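Local coordinates for protein NG, ng-dimethylarginine dimethylaminohydrolase (Pseudomonas aeruginosa, PDB 1H70) that hydrolyses N(omega)-methylated arginines, the inhibitors of nitric oxide synthase, to L-citrulline and dimethylamine or methylamine, at residues A[104-109]-A[147-152]; A[205-208]-A[213-216]; A[9-14]-A[34-39]; A[3-8]-A[98-103]; A[77-82]-A[88-93]. The protein carries 1 engineered substitution. One frame throughout, in Å; residues are numbered along the deposited sequence.

Contact 1: residues A[104-109]-A[147-152]; sequences KVERIE and EKHGLS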
# COMPACT_ATOMS: atom_id res chain seq x y z
N LYS A 104 -18.87 -10.59 -4.17
CA LYS A 104 -18.54 -9.17 -4.21
C LYS A 104 -17.13 -8.89 -4.74
O LYS A 104 -16.46 -7.96 -4.26
CB LYS A 104 -18.67 -8.54 -2.82
CG LYS A 104 -20.10 -8.31 -2.34
CD LYS A 104 -20.06 -7.67 -0.96
CE LYS A 104 -21.47 -7.41 -0.45
NZ LYS A 104 -21.50 -7.23 1.02
N VAL A 105 -16.69 -9.69 -5.69
CA VAL A 105 -15.36 -9.52 -6.27
C VAL A 105 -15.47 -8.99 -7.70
O VAL A 105 -16.08 -9.64 -8.56
CB VAL A 105 -14.56 -10.84 -6.30
CG1 VAL A 105 -13.22 -10.65 -6.99
CG2 VAL A 105 -14.34 -11.32 -4.89
N GLU A 106 -14.86 -7.84 -7.94
CA GLU A 106 -14.88 -7.18 -9.24
C GLU A 106 -13.46 -7.26 -9.79
O GLU A 106 -12.54 -7.64 -9.06
CB GLU A 106 -15.27 -5.72 -9.07
CG GLU A 106 -16.58 -5.44 -8.36
CD GLU A 106 -17.81 -5.46 -9.27
OE1 GLU A 106 -17.67 -5.70 -10.49
OE2 GLU A 106 -18.94 -5.21 -8.75
N ARG A 107 -13.26 -6.94 -11.07
CA ARG A 107 -11.91 -7.04 -11.62
C ARG A 107 -11.65 -5.99 -12.70
O ARG A 107 -12.57 -5.62 -13.42
CB ARG A 107 -11.64 -8.43 -12.19
CG ARG A 107 -12.70 -8.95 -13.10
CD ARG A 107 -12.30 -10.17 -13.91
NE ARG A 107 -12.01 -11.48 -13.31
CZ ARG A 107 -12.13 -11.96 -12.06
NH1 ARG A 107 -12.56 -11.25 -11.05
NH2 ARG A 107 -11.79 -13.23 -11.84
N ILE A 108 -10.40 -5.55 -12.80
CA ILE A 108 -9.98 -4.63 -13.85
C ILE A 108 -9.67 -5.51 -15.06
O ILE A 108 -9.14 -6.61 -14.88
CB ILE A 108 -8.71 -3.89 -13.44
CG1 ILE A 108 -8.94 -3.13 -12.15
CG2 ILE A 108 -8.18 -2.98 -14.60
CD1 ILE A 108 -9.92 -1.97 -12.23
N GLU A 109 -9.96 -5.03 -16.27
CA GLU A 109 -9.67 -5.80 -17.49
C GLU A 109 -8.88 -4.99 -18.50
O GLU A 109 -8.78 -3.77 -18.37
CB GLU A 109 -10.95 -6.13 -18.24
CG GLU A 109 -12.05 -6.88 -17.56
CD GLU A 109 -13.22 -6.97 -18.53
OE1 GLU A 109 -13.22 -6.26 -19.56
OE2 GLU A 109 -14.13 -7.77 -18.24
N GLU A 147 -18.04 3.59 -8.09
CA GLU A 147 -19.32 4.30 -8.19
C GLU A 147 -20.51 3.34 -8.17
O GLU A 147 -21.54 3.65 -7.55
CB GLU A 147 -19.35 5.24 -9.39
CG GLU A 147 -18.47 6.47 -9.17
CD GLU A 147 -18.41 7.44 -10.33
OE1 GLU A 147 -18.95 7.19 -11.43
OE2 GLU A 147 -17.77 8.49 -10.13
N LYS A 148 -20.39 2.18 -8.82
CA LYS A 148 -21.44 1.14 -8.86
C LYS A 148 -21.78 0.72 -7.43
O LYS A 148 -22.93 0.39 -7.09
CB LYS A 148 -20.98 -0.06 -9.71
CG LYS A 148 -21.90 -1.27 -9.65
CD LYS A 148 -21.20 -2.59 -9.96
CE LYS A 148 -22.03 -3.80 -9.51
NZ LYS A 148 -21.39 -5.10 -9.90
N HIS A 149 -20.77 0.78 -6.56
CA HIS A 149 -20.92 0.42 -5.16
C HIS A 149 -21.15 1.62 -4.22
O HIS A 149 -21.07 1.46 -2.99
CB HIS A 149 -19.71 -0.39 -4.70
CG HIS A 149 -19.69 -1.74 -5.36
ND1 HIS A 149 -20.39 -2.81 -4.84
CD2 HIS A 149 -19.13 -2.16 -6.51
CE1 HIS A 149 -20.22 -3.86 -5.64
NE2 HIS A 149 -19.46 -3.49 -6.66
N GLY A 150 -21.46 2.79 -4.76
CA GLY A 150 -21.71 3.94 -3.91
C GLY A 150 -20.48 4.64 -3.36
O GLY A 150 -20.62 5.52 -2.50
N LEU A 151 -19.30 4.28 -3.83
CA LEU A 151 -18.09 4.95 -3.39
C LEU A 151 -17.67 5.96 -4.47
O LEU A 151 -18.28 6.02 -5.54
CB LEU A 151 -16.99 3.93 -3.12
CG LEU A 151 -17.38 2.91 -2.05
CD1 LEU A 151 -16.45 1.69 -2.06
CD2 LEU A 151 -17.34 3.59 -0.69
N SER A 152 -16.63 6.75 -4.21
CA SER A 152 -16.20 7.74 -5.19
C SER A 152 -14.69 7.63 -5.45
O SER A 152 -13.98 6.98 -4.69
CB SER A 152 -16.63 9.14 -4.72
OG SER A 152 -15.89 9.55 -3.58

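Contact 2: residues A[205-208]-A[213-216]; sequences NCIW and VIMP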
# COMPACT_ATOMS: atom_id res chain seq x y z
N ASN A 205 5.52 6.81 3.59
CA ASN A 205 4.69 5.60 3.46
C ASN A 205 4.57 4.99 4.86
O ASN A 205 5.56 4.48 5.41
CB ASN A 205 5.35 4.65 2.46
CG ASN A 205 4.50 3.42 2.14
OD1 ASN A 205 4.18 3.16 0.97
ND2 ASN A 205 4.19 2.65 3.13
N CYS A 206 3.39 5.13 5.48
CA CYS A 206 3.07 4.60 6.81
C CYS A 206 1.64 4.07 6.76
O CYS A 206 0.91 4.38 5.83
CB CYS A 206 3.11 5.68 7.91
SG CYS A 206 4.74 6.39 8.19
N ILE A 207 1.26 3.24 7.73
CA ILE A 207 -0.13 2.76 7.78
C ILE A 207 -0.85 2.97 9.10
O ILE A 207 -0.36 2.62 10.16
CB ILE A 207 -0.26 1.26 7.41
CG1 ILE A 207 0.68 0.40 8.26
CG2 ILE A 207 -0.03 1.06 5.91
CD1 ILE A 207 0.55 -1.12 7.95
N TRP A 208 -2.05 3.53 9.00
CA TRP A 208 -2.92 3.67 10.15
C TRP A 208 -3.64 2.33 10.23
O TRP A 208 -4.12 1.82 9.21
CB TRP A 208 -3.95 4.78 9.93
CG TRP A 208 -4.99 4.89 11.01
CD1 TRP A 208 -4.90 5.70 12.12
CD2 TRP A 208 -6.22 4.20 11.10
NE1 TRP A 208 -6.02 5.55 12.89
CE2 TRP A 208 -6.87 4.64 12.28
CE3 TRP A 208 -6.87 3.26 10.29
CZ2 TRP A 208 -8.11 4.15 12.68
CZ3 TRP A 208 -8.13 2.78 10.68
CH2 TRP A 208 -8.74 3.24 11.86
N VAL A 213 -0.12 3.45 14.38
CA VAL A 213 0.43 3.83 13.08
C VAL A 213 1.75 3.08 12.98
O VAL A 213 2.65 3.24 13.82
CB VAL A 213 0.62 5.34 12.84
CG1 VAL A 213 1.49 5.53 11.59
CG2 VAL A 213 -0.70 6.05 12.60
N ILE A 214 1.84 2.21 11.97
CA ILE A 214 3.05 1.41 11.77
C ILE A 214 3.93 2.13 10.76
O ILE A 214 3.44 2.51 9.68
CB ILE A 214 2.70 -0.02 11.32
CG1 ILE A 214 1.98 -0.76 12.47
CG2 ILE A 214 3.98 -0.78 10.95
CD1 ILE A 214 1.39 -2.11 12.08
N MET A 215 5.19 2.38 11.10
CA MET A 215 6.05 3.15 10.21
C MET A 215 7.44 2.51 10.19
O MET A 215 7.77 1.74 11.11
CB MET A 215 6.17 4.60 10.72
CG MET A 215 6.99 4.66 12.00
SD MET A 215 7.27 6.36 12.64
CE MET A 215 8.15 7.03 11.28
N PRO A 216 8.23 2.83 9.17
CA PRO A 216 9.61 2.33 9.09
C PRO A 216 10.46 2.89 10.23
O PRO A 216 10.29 4.06 10.65
CB PRO A 216 10.12 2.87 7.75
CG PRO A 216 9.24 4.04 7.43
CD PRO A 216 7.89 3.70 8.03

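Contact 3: residues A[9-14]-A[34-39]; sequences RTPARS and EQHNAY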
# COMPACT_ATOMS: atom_id res chain seq x y z
N ARG A 9 1.74 -11.71 2.82
CA ARG A 9 2.30 -12.94 2.23
C ARG A 9 3.78 -13.01 2.54
O ARG A 9 4.51 -12.05 2.34
CB ARG A 9 2.09 -12.95 0.73
CG ARG A 9 2.57 -14.26 0.01
CD ARG A 9 2.59 -14.15 -1.50
NE ARG A 9 1.26 -14.08 -2.10
CZ ARG A 9 0.43 -15.11 -2.24
NH1 ARG A 9 0.77 -16.33 -1.81
NH2 ARG A 9 -0.76 -14.91 -2.81
N THR A 10 4.23 -14.16 3.02
CA THR A 10 5.64 -14.38 3.33
C THR A 10 6.49 -14.08 2.12
O THR A 10 6.12 -14.47 1.04
CB THR A 10 5.78 -15.88 3.71
OG1 THR A 10 4.88 -16.14 4.80
CG2 THR A 10 7.20 -16.23 4.20
N PRO A 11 7.64 -13.42 2.29
CA PRO A 11 8.52 -13.13 1.15
C PRO A 11 9.17 -14.42 0.61
O PRO A 11 9.42 -15.36 1.38
CB PRO A 11 9.56 -12.17 1.75
CG PRO A 11 9.59 -12.53 3.19
CD PRO A 11 8.17 -12.91 3.57
N ALA A 12 9.40 -14.47 -0.70
CA ALA A 12 10.01 -15.63 -1.34
C ALA A 12 11.52 -15.46 -1.36
O ALA A 12 12.03 -14.34 -1.18
CB ALA A 12 9.51 -15.77 -2.76
N ARG A 13 12.26 -16.54 -1.63
CA ARG A 13 13.70 -16.39 -1.74
C ARG A 13 14.01 -15.50 -2.93
O ARG A 13 15.02 -14.77 -2.92
CB ARG A 13 14.40 -17.73 -1.92
CG ARG A 13 14.45 -18.61 -0.67
CD ARG A 13 15.06 -19.99 -0.95
NE ARG A 13 14.25 -20.78 -1.87
CZ ARG A 13 13.20 -21.51 -1.49
NH1 ARG A 13 12.85 -21.51 -0.22
NH2 ARG A 13 12.50 -22.21 -2.36
N SER A 14 13.17 -15.56 -3.97
CA SER A 14 13.36 -14.74 -5.17
C SER A 14 13.18 -13.23 -4.95
O SER A 14 13.39 -12.45 -5.87
CB SER A 14 12.51 -15.22 -6.36
OG SER A 14 11.14 -15.18 -6.02
N GLU A 34 13.23 -11.73 8.67
CA GLU A 34 13.10 -11.22 10.04
C GLU A 34 12.29 -9.93 10.05
O GLU A 34 11.52 -9.68 10.98
CB GLU A 34 14.47 -10.99 10.69
CG GLU A 34 15.33 -12.24 10.84
CD GLU A 34 14.83 -13.21 11.91
OE1 GLU A 34 14.36 -12.76 12.97
OE2 GLU A 34 14.93 -14.43 11.70
N GLN A 35 12.47 -9.06 9.05
CA GLN A 35 11.71 -7.82 9.06
C GLN A 35 10.22 -8.06 8.83
O GLN A 35 9.38 -7.37 9.41
CB GLN A 35 12.27 -6.84 8.02
CG GLN A 35 13.73 -6.47 8.33
CD GLN A 35 14.31 -5.39 7.42
OE1 GLN A 35 13.87 -5.20 6.29
NE2 GLN A 35 15.34 -4.68 7.93
N HIS A 36 9.89 -9.02 7.96
CA HIS A 36 8.49 -9.30 7.67
C HIS A 36 7.84 -9.90 8.93
O HIS A 36 6.69 -9.63 9.24
CB HIS A 36 8.34 -10.25 6.46
CG HIS A 36 6.93 -10.43 5.99
ND1 HIS A 36 6.35 -9.66 5.01
CD2 HIS A 36 5.96 -11.30 6.39
CE1 HIS A 36 5.10 -10.06 4.80
NE2 HIS A 36 4.85 -11.05 5.63
N ASN A 37 8.60 -10.71 9.66
CA ASN A 37 8.11 -11.30 10.90
C ASN A 37 7.86 -10.15 11.87
O ASN A 37 6.81 -10.10 12.50
CB ASN A 37 9.12 -12.31 11.45
CG ASN A 37 8.63 -12.98 12.72
OD1 ASN A 37 7.55 -13.60 12.75
ND2 ASN A 37 9.42 -12.84 13.79
N ALA A 38 8.79 -9.21 11.97
CA ALA A 38 8.62 -8.08 12.89
C ALA A 38 7.36 -7.28 12.54
O ALA A 38 6.66 -6.75 13.43
CB ALA A 38 9.87 -7.19 12.88
N TYR A 39 7.08 -7.19 11.24
CA TYR A 39 5.92 -6.47 10.74
C TYR A 39 4.65 -7.21 11.17
O TYR A 39 3.69 -6.60 11.61
CB TYR A 39 6.03 -6.38 9.22
CG TYR A 39 4.91 -5.78 8.41
CD1 TYR A 39 4.61 -4.41 8.48
CD2 TYR A 39 4.17 -6.56 7.51
CE1 TYR A 39 3.62 -3.86 7.67
CE2 TYR A 39 3.17 -6.00 6.71
CZ TYR A 39 2.89 -4.65 6.81
OH TYR A 39 1.90 -4.06 6.03

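Contact 4: residues A[3-8]-A[98-103]; sequences FKHIIA and QRFYPG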
# COMPACT_ATOMS: atom_id res chain seq x y z
N PHE A 3 -10.53 -1.38 11.19
CA PHE A 3 -10.25 -2.52 10.33
C PHE A 3 -10.46 -3.79 11.14
O PHE A 3 -10.23 -3.79 12.36
CB PHE A 3 -8.80 -2.47 9.87
CG PHE A 3 -8.50 -1.41 8.85
CD1 PHE A 3 -7.31 -0.68 8.93
CD2 PHE A 3 -9.37 -1.16 7.80
CE1 PHE A 3 -7.02 0.27 7.99
CE2 PHE A 3 -9.08 -0.19 6.84
CZ PHE A 3 -7.92 0.53 6.93
N LYS A 4 -10.87 -4.88 10.49
CA LYS A 4 -11.05 -6.14 11.20
C LYS A 4 -10.01 -7.14 10.73
O LYS A 4 -9.68 -8.06 11.46
CB LYS A 4 -12.44 -6.74 10.97
CG LYS A 4 -13.60 -5.81 11.28
CD LYS A 4 -14.87 -6.56 11.68
CE LYS A 4 -15.87 -5.62 12.40
NZ LYS A 4 -16.67 -4.72 11.51
N HIS A 5 -9.52 -6.96 9.50
CA HIS A 5 -8.57 -7.91 8.91
C HIS A 5 -7.40 -7.31 8.14
O HIS A 5 -7.47 -6.22 7.57
CB HIS A 5 -9.26 -8.79 7.85
CG HIS A 5 -10.49 -9.53 8.27
ND1 HIS A 5 -10.45 -10.66 9.06
CD2 HIS A 5 -11.79 -9.34 7.95
CE1 HIS A 5 -11.68 -11.12 9.24
NE2 HIS A 5 -12.51 -10.34 8.58
N ILE A 6 -6.35 -8.12 8.05
CA ILE A 6 -5.16 -7.85 7.30
C ILE A 6 -4.81 -9.12 6.51
O ILE A 6 -5.00 -10.22 7.03
CB ILE A 6 -4.04 -7.45 8.31
CG1 ILE A 6 -4.11 -5.91 8.42
CG2 ILE A 6 -2.69 -8.00 7.93
CD1 ILE A 6 -4.00 -5.36 9.75
N ILE A 7 -4.35 -8.96 5.27
CA ILE A 7 -3.81 -10.07 4.48
C ILE A 7 -2.35 -9.70 4.18
O ILE A 7 -2.04 -8.54 3.87
CB ILE A 7 -4.55 -10.29 3.14
CG1 ILE A 7 -6.01 -10.66 3.39
CG2 ILE A 7 -3.84 -11.35 2.30
CD1 ILE A 7 -6.89 -10.47 2.18
N ALA A 8 -1.45 -10.69 4.25
CA ALA A 8 -0.02 -10.47 3.97
C ALA A 8 0.52 -11.74 3.33
O ALA A 8 -0.18 -12.77 3.33
CB ALA A 8 0.76 -10.18 5.26
N GLN A 98 -11.85 -14.00 -2.52
CA GLN A 98 -13.17 -14.60 -2.74
C GLN A 98 -13.76 -15.10 -1.41
O GLN A 98 -14.95 -14.97 -1.15
CB GLN A 98 -13.02 -15.75 -3.76
CG GLN A 98 -14.31 -16.13 -4.44
CD GLN A 98 -14.82 -15.07 -5.39
OE1 GLN A 98 -15.91 -14.55 -5.18
NE2 GLN A 98 -14.04 -14.73 -6.43
N ARG A 99 -12.93 -15.62 -0.52
CA ARG A 99 -13.40 -16.09 0.78
C ARG A 99 -13.88 -14.95 1.68
O ARG A 99 -14.80 -15.11 2.46
CB ARG A 99 -12.31 -16.90 1.50
CG ARG A 99 -12.83 -17.66 2.69
CD ARG A 99 -11.80 -18.60 3.28
NE ARG A 99 -10.77 -19.00 2.33
CZ ARG A 99 -9.51 -18.58 2.44
NH1 ARG A 99 -9.15 -17.76 3.42
NH2 ARG A 99 -8.63 -19.00 1.56
N PHE A 100 -13.24 -13.78 1.57
CA PHE A 100 -13.66 -12.62 2.38
C PHE A 100 -14.81 -11.80 1.79
O PHE A 100 -15.50 -11.04 2.52
CB PHE A 100 -12.48 -11.67 2.59
CG PHE A 100 -11.55 -12.12 3.67
CD1 PHE A 100 -10.31 -12.68 3.37
CD2 PHE A 100 -11.93 -12.00 4.99
CE1 PHE A 100 -9.47 -13.10 4.40
CE2 PHE A 100 -11.10 -12.41 6.02
CZ PHE A 100 -9.86 -12.96 5.72
N TYR A 101 -14.99 -11.90 0.49
CA TYR A 101 -15.95 -11.09 -0.25
C TYR A 101 -16.84 -11.94 -1.17
O TYR A 101 -16.83 -11.82 -2.40
CB TYR A 101 -15.14 -10.10 -1.12
CG TYR A 101 -14.50 -8.96 -0.35
CD1 TYR A 101 -13.15 -8.99 0.03
CD2 TYR A 101 -15.24 -7.85 -0.01
CE1 TYR A 101 -12.58 -7.93 0.72
CE2 TYR A 101 -14.68 -6.77 0.69
CZ TYR A 101 -13.35 -6.82 1.04
OH TYR A 101 -12.80 -5.76 1.71
N PRO A 102 -17.62 -12.84 -0.59
CA PRO A 102 -18.45 -13.72 -1.42
C PRO A 102 -19.50 -12.93 -2.22
O PRO A 102 -20.25 -12.13 -1.70
CB PRO A 102 -19.05 -14.71 -0.41
CG PRO A 102 -18.92 -14.05 0.92
CD PRO A 102 -17.76 -13.11 0.85
N GLY A 103 -19.49 -13.17 -3.52
CA GLY A 103 -20.39 -12.48 -4.43
C GLY A 103 -20.11 -10.99 -4.51
O GLY A 103 -20.99 -10.20 -4.88

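Contact 5: residues A[77-82]-A[88-93]; sequences IITRPG and GETEII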
# COMPACT_ATOMS: atom_id res chain seq x y z
N ILE A 77 -11.75 -5.44 -5.51
CA ILE A 77 -11.49 -5.32 -6.93
C ILE A 77 -10.10 -5.86 -7.19
O ILE A 77 -9.12 -5.29 -6.71
CB ILE A 77 -11.51 -3.83 -7.38
CG1 ILE A 77 -12.80 -3.12 -6.96
CG2 ILE A 77 -11.39 -3.72 -8.90
CD1 ILE A 77 -12.66 -2.28 -5.66
N ILE A 78 -10.02 -6.96 -7.94
CA ILE A 78 -8.74 -7.52 -8.32
C ILE A 78 -8.20 -6.58 -9.39
O ILE A 78 -8.93 -6.23 -10.32
CB ILE A 78 -8.92 -8.92 -8.91
CG1 ILE A 78 -9.60 -9.84 -7.90
CG2 ILE A 78 -7.59 -9.54 -9.34
CD1 ILE A 78 -8.86 -10.03 -6.62
N THR A 79 -6.95 -6.18 -9.25
CA THR A 79 -6.39 -5.22 -10.19
C THR A 79 -5.78 -5.90 -11.41
O THR A 79 -6.12 -7.05 -11.74
CB THR A 79 -5.37 -4.32 -9.46
OG1 THR A 79 -4.26 -5.12 -9.01
CG2 THR A 79 -5.99 -3.66 -8.21
N ARG A 80 -4.91 -5.19 -12.12
CA ARG A 80 -4.25 -5.70 -13.30
C ARG A 80 -2.89 -4.99 -13.40
O ARG A 80 -2.74 -3.96 -14.05
CB ARG A 80 -5.10 -5.43 -14.54
CG ARG A 80 -4.61 -6.16 -15.79
CD ARG A 80 -5.73 -6.36 -16.84
NE ARG A 80 -5.20 -7.01 -18.04
CZ ARG A 80 -4.57 -6.38 -19.03
NH1 ARG A 80 -4.41 -5.06 -18.99
NH2 ARG A 80 -4.13 -7.07 -20.08
N PRO A 81 -1.92 -5.52 -12.67
CA PRO A 81 -0.60 -4.89 -12.59
C PRO A 81 0.02 -4.51 -13.92
O PRO A 81 -0.05 -5.24 -14.91
CB PRO A 81 0.25 -5.90 -11.83
CG PRO A 81 -0.76 -6.61 -10.93
CD PRO A 81 -2.02 -6.71 -11.81
N GLY A 82 0.61 -3.32 -13.93
CA GLY A 82 1.28 -2.82 -15.11
C GLY A 82 2.61 -3.55 -15.29
O GLY A 82 3.05 -3.73 -16.41
N GLY A 88 0.52 -11.83 -12.92
CA GLY A 88 0.04 -13.11 -12.46
C GLY A 88 -0.19 -13.22 -10.95
O GLY A 88 -0.74 -14.21 -10.48
N GLU A 89 0.23 -12.21 -10.17
CA GLU A 89 -0.01 -12.21 -8.74
C GLU A 89 -1.49 -12.14 -8.39
O GLU A 89 -1.88 -12.52 -7.27
CB GLU A 89 0.71 -11.04 -8.05
CG GLU A 89 2.21 -11.21 -8.14
CD GLU A 89 2.98 -10.12 -7.43
OE1 GLU A 89 2.40 -9.49 -6.51
OE2 GLU A 89 4.17 -9.90 -7.82
N THR A 90 -2.32 -11.66 -9.31
CA THR A 90 -3.75 -11.61 -9.03
C THR A 90 -4.33 -13.01 -8.86
O THR A 90 -5.24 -13.23 -8.08
CB THR A 90 -4.53 -10.87 -10.14
OG1 THR A 90 -4.22 -11.45 -11.42
CG2 THR A 90 -4.08 -9.41 -10.19
N GLU A 91 -3.79 -13.96 -9.63
CA GLU A 91 -4.28 -15.33 -9.61
C GLU A 91 -4.04 -16.07 -8.30
O GLU A 91 -4.89 -16.86 -7.88
CB GLU A 91 -3.65 -16.14 -10.75
CG GLU A 91 -3.91 -15.56 -12.13
CD GLU A 91 -5.34 -15.71 -12.60
OE1 GLU A 91 -5.91 -14.74 -13.13
OE2 GLU A 91 -5.92 -16.80 -12.43
N ILE A 92 -2.91 -15.81 -7.66
CA ILE A 92 -2.57 -16.49 -6.42
C ILE A 92 -3.20 -15.85 -5.20
O ILE A 92 -3.14 -16.40 -4.09
CB ILE A 92 -1.03 -16.63 -6.27
CG1 ILE A 92 -0.34 -15.27 -6.34
CG2 ILE A 92 -0.48 -17.54 -7.34
CD1 ILE A 92 1.12 -15.36 -5.92
N ILE A 93 -3.85 -14.70 -5.37
CA ILE A 93 -4.53 -14.07 -4.24
C ILE A 93 -6.04 -14.13 -4.35
O ILE A 93 -6.74 -13.84 -3.38
CB ILE A 93 -4.08 -12.63 -4.03
CG1 ILE A 93 -4.33 -12.20 -2.57
CG2 ILE A 93 -4.79 -11.71 -5.01
CD1 ILE A 93 -3.52 -11.02 -2.14

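Contact 1: residues A[104-109]-A[147-152]
Glu106 reaches from the outermost strand 105-107 to the end of helix 136-148, where Lys148 and His149 both bind one of its carboxylate oxygens. From CB, which points at the helix end, Glu106 CG sets off anti to the carbonyl carbon (chi1 -56°) and passes 3.9 Å from His149 NE2. The chain then bends sharply at chi2 (-86°), which brings the carboxylate carbon equally near Lys148 NZ and His149 NE2. At the tip the oxygens fare differently. Glu106 OE1 stays 3.8 Å from Lys148 NZ, whereas Glu106 OE2 accepts two bonds. Lys148 NZ, at the end of an extended chain, closes a salt bridge of 2.7 Å on the syn lone pair of Glu106 OE2. On the anti side His149 NE2 donates a nearly straight bond of 2.8 Å to Glu106 OE2 (171° at the hydrogen), with the oxygen in the imidazole plane but the donor tilted out of the carboxylate plane. Two donors on one oxygen would be expected to stabilise the charged carboxylate. After His149, Gly150, with positive phi, is the C-prime residue of the Schellman motif that ends the helix. A His-carboxylate hydrogen bond and a salt bridge tie this Schellman-capped end to an edge strand.

Contact 2: residues A[205-208]-A[213-216]
Ile207 and Ile214 form the hydrogen-bonded pair of a beta hairpin built from strands 207-209 and 212-216. Their reciprocal backbone bonds, 3.0 Å from Ile207 N to Ile214 O and 2.9 Å from Ile214 N to Ile207 O, fix the antiparallel register. Ile207 O also receives a CA-H...O contact from Val213 CA at 3.3 Å. Trp208 and Val213 follow as a non-hydrogen-bonded pair.

Apolar packing divides between the two faces of the sheet. On one, Ile207 and Ile214 lie side by side and point the same way; Ile207 CG1, held between the backbone N and the carbonyl carbon (chi1 53°), comes to 3.7 Å from Ile214 CB, and helix 29-43 covers the pair through Tyr39, Ala42 and Leu43. On the other, Val213 sends CG2 obliquely to Trp208 CD1, while its CG1 meets Cys206 CB; helix 220-227 packs here through Ile226. The indole NE1 of Trp208 is bonded to Glu211 within the turn.

Asn205 lies on the active-site side of the hairpin. Its side chain is about 4 Å from that of Ser250, the engineered residue at the inferred nucleophile position. Following Asn205 in the chain, Cys206 puts SG 3.4 Å from Met215 CB.

Contact 3: residues A[9-14]-A[34-39]
His36 and Pro11 meet because the histidine side chain leaves its helix with CG opposite the backbone N (chi1 -172°), and a second torsion near a right angle (chi2 92°) turns the flat of the imidazole to the chain that follows strand 5-9. The proline ring crosses obliquely over that surface. Pro11 CD lies 3.9 Å from the centroid of the His36 ring, 19° off the normal, which makes a CH-pi contact; the carbon sits toward the rim, with His36 CG its nearest ring atom at 3.7 Å. Thr10 CA is over the same face, so backbone as well as side chain lies against the imidazole.

A carbonyl also approaches the ring. Arg9 O is 3.2 Å from His36 CE1. It also comes within 3.5 Å of His36 NE2, but the angle is too poor for a hydrogen bond, and no hydrogen bond joins the two segments. Arg9 starts away from the helix at CB, and its guanidinium NH1 is bonded to Pro54 O.

Strand 5-9, helix 29-43 and strand 49-53 follow one another, and the two strands are parallel neighbours: a beta-alpha-beta crossover. Pro11 and His36 pin the exit of the first strand to the connecting helix, with Leu52 of strand 49-53 and Tyr241 of helix 239-242 also touching His36.

Contact 4: residues A[3-8]-A[98-103]
Phe100 drives one edge into the face of the His5 imidazole. Its CG, anti to the carbonyl carbon (chi1 -80°), sends the ring toward the strand. Phe100 CE2 stands 3.4 Å above the histidine plane and over the centre, nearly equidistant from all five ring atoms, with His5 CE1 the nearest at 3.5 Å. The centroids are 4.6 Å apart and the planes meet at 60°, an edge-to-face pair short of perpendicular. From the opposite corner of the phenyl ring, Phe100 CD1 touches Ile7 CD1 at 4.2 Å, an oblique apolar contact. His5 and Ile7 can share one partner because alternate residues of strand 5-9 project to the same side; Ile6, between them, points away.

Here the last turn of helix 89-100 packs across the N-terminal strand of the chain, just where that strand is distorted: Lys4 and His5 both face Phe255, a classic beta bulge. Lys4 CB lies over the opposite face of the imidazole, 4.0 Å above its plane. A hydrogen bond from ND1 to Asp49 OD1, on the neighbouring strand 49-53, further steadies the His5 ring. Beyond this shell, Phe255 meets Phe100 edge-to-face and also touches His5, while Thr51 packs on Phe100.

Contact 5: residues A[77-82]-A[88-93]
Thr90 packs its methyl group against the side chains of Ile78 and Pro81 and the carbonyl of Thr79. The tight side of the contact lies at Ile78, whose CG2, placed opposite the backbone N, presses to 3.4 Å from Thr90 CB, closer than carbon atoms usually pack. Ile78 CG2 is also 3.6 Å from Thr90 CG2. Continuing over the chain, Thr90 CG2 meets the carbonyl oxygen Thr79 O at 3.5 Å and, more loosely, Pro81 CD at 3.8 Å. The hydroxyl is sent elsewhere by the first torsion (chi1 54°): with CG2 anti to the carbonyl carbon and directed at the strand, OG1 takes the place between backbone N and carbonyl carbon and donates to Arg87 O. A single side chain thus gives its apolar branch to the strand and its polar branch to a carbonyl just ahead of it in the chain.

Strand 76-78, helix 89-100 and strand 105-107 make a beta-alpha-beta unit with parallel neighbouring strands, and Thr90 is where the first turn of the helix settles against the end of the first strand.

Away from Thr90 the segments separate. Ile93 turns toward the strand without making close contact, and its backbone N makes weak bonds to Glu89 O and Thr90 O. Glu91 lies on the exposed side. At the other end Pro81 approaches the citrulline pocket: its side chain is about 4 Å from that of Arg86, a pocket residue held by a salt bridge to Glu89.

The five contacts grade from surface to core. Contact 1 is the surface one and relies on charge and directed hydrogen bonds; contacts 2, 3 and 5 are buried and, apart from the paired backbone bonds of contact 2, work by apolar and CH-pi packing, while contact 4, partly buried, is chiefly aromatic. Contacts 1 and 5 share a sheet, since strands 105-107 and 76-78 are neighbours joined by backbone bonds of Ile78 to Glu106 and Ile108. Contacts 4 and 5 use opposite ends of helix 89-100. Strand 5-9 links contacts 3 and 4, and helix 29-43, used in contact 3, also covers one face of the contact 2 hairpin.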